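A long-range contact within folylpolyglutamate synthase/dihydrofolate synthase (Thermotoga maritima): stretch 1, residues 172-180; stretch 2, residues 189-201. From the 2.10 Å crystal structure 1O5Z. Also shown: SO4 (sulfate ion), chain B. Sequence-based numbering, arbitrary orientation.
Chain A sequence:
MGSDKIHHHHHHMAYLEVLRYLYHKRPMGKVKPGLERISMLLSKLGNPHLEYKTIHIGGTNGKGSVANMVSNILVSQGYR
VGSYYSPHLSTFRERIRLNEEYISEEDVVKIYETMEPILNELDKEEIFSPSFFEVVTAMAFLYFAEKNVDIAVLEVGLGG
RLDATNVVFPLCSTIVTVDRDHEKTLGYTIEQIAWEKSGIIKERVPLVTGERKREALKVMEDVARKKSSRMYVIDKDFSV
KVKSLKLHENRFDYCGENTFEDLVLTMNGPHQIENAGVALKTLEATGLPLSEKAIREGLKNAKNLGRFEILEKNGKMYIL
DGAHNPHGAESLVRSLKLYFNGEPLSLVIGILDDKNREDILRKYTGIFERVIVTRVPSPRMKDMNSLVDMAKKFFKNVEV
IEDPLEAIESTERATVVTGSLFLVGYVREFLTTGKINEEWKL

Stretch 1, residues 172-180: CSTIVTVDR
Stretch 2 (189-201) TIEQIAWEKSGII

Stretch 1 contains a strand that ends at Ile175; the chain then kinks at Val176 (phi/psi -62/-56) and runs on in extended form to Arg180. Stretch 2 is a helix, Ile190 to Lys197, followed by a turn. The two run in opposite senses: CA atoms pair Arg180 with Ile190 and Val178 with Ala194 (both 5.9 Å), Ile175 with Lys197 (7.0 Å) and Ser173 with Ile201 (6.0 Å). Together they bury 636 Å².

Thr189 (chi1 p) caps the helix: its OG1 accepts from Gln192 N at 3.1 Å, while Thr189 N donates to Gln192 OE1 at 3.2 Å, so a short hydroxyl side chain satisfies an amide that the first turn leaves unpaired. Ile190 (m, m) starts sideways, but its end reaches stretch 1, with CD1 3.6 Å from Arg180 N and 3.9 Å from Val178 O. Its CG1 lies over one face of the Arg180 guanidinium, 3.8 Å from NH1; the flat, weakly hydrated face of that group tolerates an aliphatic neighbour.

Ile193 (m, t) points toward stretch 1, packing CG2 against Val178 CG1 at 3.6 Å and placing CD1 4.0 Å from Arg180 CA. Val178 (t) is buried, and its CG1 also sits 3.6 Å from Ala194 N and 3.9 Å from Ala194 CB. Alanine adds little bulk here, and the valine methyl lies close to the helix backbone.

Lys197 (m, t, t, m) combines an aliphatic stem with a charged end. Its CD passes 4.1 Å from Ile175 CG2, 4.2 Å from Val178 CG2 and 3.8 Å from Thr177 O, while NZ hydrogen-bonds to sulfate O3 at 2.8 Å and, weakly, to O4 at 3.0 Å. The sulfate probably comes from the crystallisation liquor. Ile175 (m, t) brings CD1 within 3.2 Å of Lys197 O and 3.7 Å of Ser198 CA.

Ser198 (chi1 25°, between wells) folds its hydroxyl back on the helix, OG donating to Ala194 O at 2.6 Å, a way to satisfy a buried polar group. Gly199 (-66/-14) continues the turn, its N donating to Glu196 O at 3.2 Å. Ile200 (p, t) then points toward the strand, with CD1 3.4 Å from Thr174 O and 4.0 Å from Ile175 CG1. Its carbonyl receives the sole hydrogen bond across the stretches, from Ser173 OG (chi1 m) to Ile200 O at 2.7 Å, so this buried serine finds an acceptor in the backbone. Ile201 (m, t) closes the contact, its CG1 4.4 Å from Ile175 CD1.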

# COMPACT_ATOMS: atom_id res chain seq x y z
N CYS A 172 15.92 10.36 2.59
CA CYS A 172 15.27 10.17 3.86
C CYS A 172 14.76 8.75 3.89
O CYS A 172 14.36 8.21 2.86
CB CYS A 172 14.08 11.11 3.97
SG CYS A 172 13.36 11.16 5.64
N SER A 173 14.82 8.15 5.07
CA SER A 173 14.28 6.82 5.37
C SER A 173 13.17 7.05 6.39
O SER A 173 13.35 7.76 7.39
CB SER A 173 15.34 5.92 5.99
OG SER A 173 16.49 5.86 5.16
N THR A 174 12.02 6.46 6.10
CA THR A 174 10.84 6.59 6.95
C THR A 174 10.41 5.24 7.44
O THR A 174 10.32 4.28 6.64
CB THR A 174 9.75 7.25 6.11
OG1 THR A 174 10.23 8.52 5.66
CG2 THR A 174 8.44 7.55 6.96
N ILE A 175 10.20 5.13 8.74
CA ILE A 175 9.56 3.95 9.29
C ILE A 175 8.24 4.38 9.93
O ILE A 175 8.21 4.93 11.04
CB ILE A 175 10.47 3.23 10.28
CG1 ILE A 175 11.75 2.77 9.54
CG2 ILE A 175 9.74 2.01 10.87
CD1 ILE A 175 12.88 2.29 10.43
N VAL A 176 7.16 4.18 9.19
CA VAL A 176 5.91 4.82 9.58
C VAL A 176 5.49 4.31 10.96
O VAL A 176 5.28 5.10 11.89
CB VAL A 176 4.77 4.61 8.55
CG1 VAL A 176 3.52 5.42 8.99
CG2 VAL A 176 5.19 4.99 7.14
N THR A 177 5.37 2.98 11.07
CA THR A 177 5.13 2.27 12.32
C THR A 177 5.90 0.97 12.44
O THR A 177 6.38 0.42 11.47
CB THR A 177 3.59 1.94 12.56
OG1 THR A 177 3.07 0.96 11.60
CG2 THR A 177 2.73 3.23 12.44
N VAL A 178 5.94 0.48 13.68
CA VAL A 178 6.37 -0.86 13.99
C VAL A 178 5.30 -1.52 14.86
O VAL A 178 5.18 -1.19 16.05
CB VAL A 178 7.73 -0.83 14.72
CG1 VAL A 178 8.16 -2.27 15.07
CG2 VAL A 178 8.79 -0.02 13.91
N ASP A 179 4.55 -2.45 14.27
CA ASP A 179 3.44 -3.13 14.94
C ASP A 179 3.61 -4.65 14.89
O ASP A 179 4.13 -5.18 13.91
CB ASP A 179 2.11 -2.72 14.30
CG ASP A 179 1.86 -1.21 14.38
OD1 ASP A 179 1.96 -0.72 15.55
OD2 ASP A 179 1.57 -0.45 13.36
N ARG A 180 3.15 -5.33 15.94
CA ARG A 180 3.29 -6.79 16.13
C ARG A 180 2.36 -7.50 15.18
O ARG A 180 1.55 -6.85 14.54
CB ARG A 180 2.92 -7.19 17.58
CG ARG A 180 3.96 -8.00 18.39
CD ARG A 180 3.90 -7.68 19.93
NE ARG A 180 5.02 -8.21 20.74
CZ ARG A 180 5.43 -7.71 21.93
NH1 ARG A 180 4.83 -6.63 22.46
NH2 ARG A 180 6.43 -8.30 22.62
N THR A 189 9.22 -10.39 18.62
CA THR A 189 9.00 -9.28 19.53
C THR A 189 9.01 -7.99 18.73
O THR A 189 9.56 -7.93 17.63
CB THR A 189 10.11 -9.20 20.59
OG1 THR A 189 11.38 -9.05 19.93
CG2 THR A 189 10.25 -10.51 21.38
N ILE A 190 8.41 -6.95 19.30
CA ILE A 190 8.51 -5.61 18.73
C ILE A 190 9.95 -5.21 18.44
O ILE A 190 10.23 -4.57 17.44
CB ILE A 190 7.86 -4.57 19.67
CG1 ILE A 190 6.34 -4.67 19.56
CG2 ILE A 190 8.32 -3.11 19.35
CD1 ILE A 190 5.77 -4.38 18.15
N GLU A 191 10.84 -5.59 19.32
CA GLU A 191 12.22 -5.21 19.23
C GLU A 191 12.85 -5.86 18.01
O GLU A 191 13.59 -5.20 17.27
CB GLU A 191 12.93 -5.52 20.54
CG GLU A 191 12.38 -4.68 21.73
CD GLU A 191 11.38 -5.38 22.68
OE1 GLU A 191 11.15 -6.62 22.53
OE2 GLU A 191 10.85 -4.70 23.61
N GLN A 192 12.51 -7.12 17.74
CA GLN A 192 13.00 -7.82 16.54
C GLN A 192 12.48 -7.24 15.24
O GLN A 192 13.22 -7.04 14.27
CB GLN A 192 12.59 -9.29 16.57
CG GLN A 192 13.34 -10.09 17.60
CD GLN A 192 12.90 -11.51 17.64
OE1 GLN A 192 12.11 -11.87 18.48
NE2 GLN A 192 13.38 -12.34 16.69
N ILE A 193 11.17 -7.01 15.22
CA ILE A 193 10.51 -6.36 14.09
C ILE A 193 11.12 -4.97 13.86
O ILE A 193 11.50 -4.61 12.76
CB ILE A 193 8.98 -6.27 14.37
CG1 ILE A 193 8.36 -7.68 14.40
CG2 ILE A 193 8.28 -5.37 13.29
CD1 ILE A 193 7.05 -7.77 15.15
N ALA A 194 11.17 -4.19 14.93
CA ALA A 194 11.82 -2.88 14.92
C ALA A 194 13.23 -2.95 14.36
O ALA A 194 13.64 -2.07 13.63
CB ALA A 194 11.86 -2.27 16.35
N TRP A 195 13.96 -3.99 14.68
CA TRP A 195 15.32 -4.10 14.18
C TRP A 195 15.38 -4.32 12.67
O TRP A 195 16.12 -3.64 11.96
CB TRP A 195 16.05 -5.21 14.90
CG TRP A 195 17.45 -5.05 14.74
CD1 TRP A 195 18.24 -4.07 15.30
CD2 TRP A 195 18.28 -5.82 13.93
NE1 TRP A 195 19.54 -4.21 14.87
CE2 TRP A 195 19.59 -5.29 14.03
CE3 TRP A 195 18.07 -6.94 13.13
CZ2 TRP A 195 20.67 -5.83 13.38
CZ3 TRP A 195 19.12 -7.48 12.47
CH2 TRP A 195 20.42 -6.93 12.60
N GLU A 196 14.61 -5.29 12.19
CA GLU A 196 14.48 -5.56 10.75
C GLU A 196 14.15 -4.28 9.96
O GLU A 196 14.78 -3.96 8.95
CB GLU A 196 13.41 -6.67 10.54
CG GLU A 196 13.41 -7.38 9.18
CD GLU A 196 14.72 -8.16 8.88
OE1 GLU A 196 15.54 -8.39 9.82
OE2 GLU A 196 14.91 -8.57 7.68
N LYS A 197 13.18 -3.53 10.47
CA LYS A 197 12.78 -2.27 9.86
C LYS A 197 13.85 -1.17 9.91
O LYS A 197 13.97 -0.37 8.98
CB LYS A 197 11.48 -1.75 10.52
CG LYS A 197 10.33 -2.63 10.18
CD LYS A 197 9.00 -1.99 10.18
CE LYS A 197 7.90 -3.08 10.14
NZ LYS A 197 8.18 -4.27 9.31
N SER A 198 14.63 -1.10 10.98
CA SER A 198 15.65 -0.08 11.02
C SER A 198 16.87 -0.41 10.17
O SER A 198 17.79 0.40 10.15
CB SER A 198 16.03 0.35 12.45
OG SER A 198 15.76 -0.64 13.37
N GLY A 199 16.87 -1.54 9.43
CA GLY A 199 17.87 -1.81 8.38
C GLY A 199 17.85 -0.89 7.17
O GLY A 199 18.79 -0.89 6.36
N ILE A 200 16.76 -0.12 7.00
CA ILE A 200 16.68 0.97 5.99
C ILE A 200 17.24 2.31 6.47
O ILE A 200 17.24 3.27 5.70
CB ILE A 200 15.23 1.14 5.48
CG1 ILE A 200 14.34 1.92 6.47
CG2 ILE A 200 14.57 -0.24 5.24
CD1 ILE A 200 13.03 2.43 5.78
N ILE A 201 17.68 2.38 7.72
CA ILE A 201 18.42 3.55 8.21
C ILE A 201 19.84 3.53 7.65
O ILE A 201 20.56 2.54 7.80
CB ILE A 201 18.49 3.62 9.75
CG1 ILE A 201 17.08 3.69 10.34
CG2 ILE A 201 19.30 4.86 10.18
CD1 ILE A 201 17.00 3.55 11.88
S SO4 B . 6.17 -5.26 6.92
O1 SO4 B . 5.69 -5.50 5.56
O2 SO4 B . 5.03 -5.30 7.84
O3 SO4 B . 6.82 -3.94 6.92
O4 SO4 B . 7.18 -6.23 7.32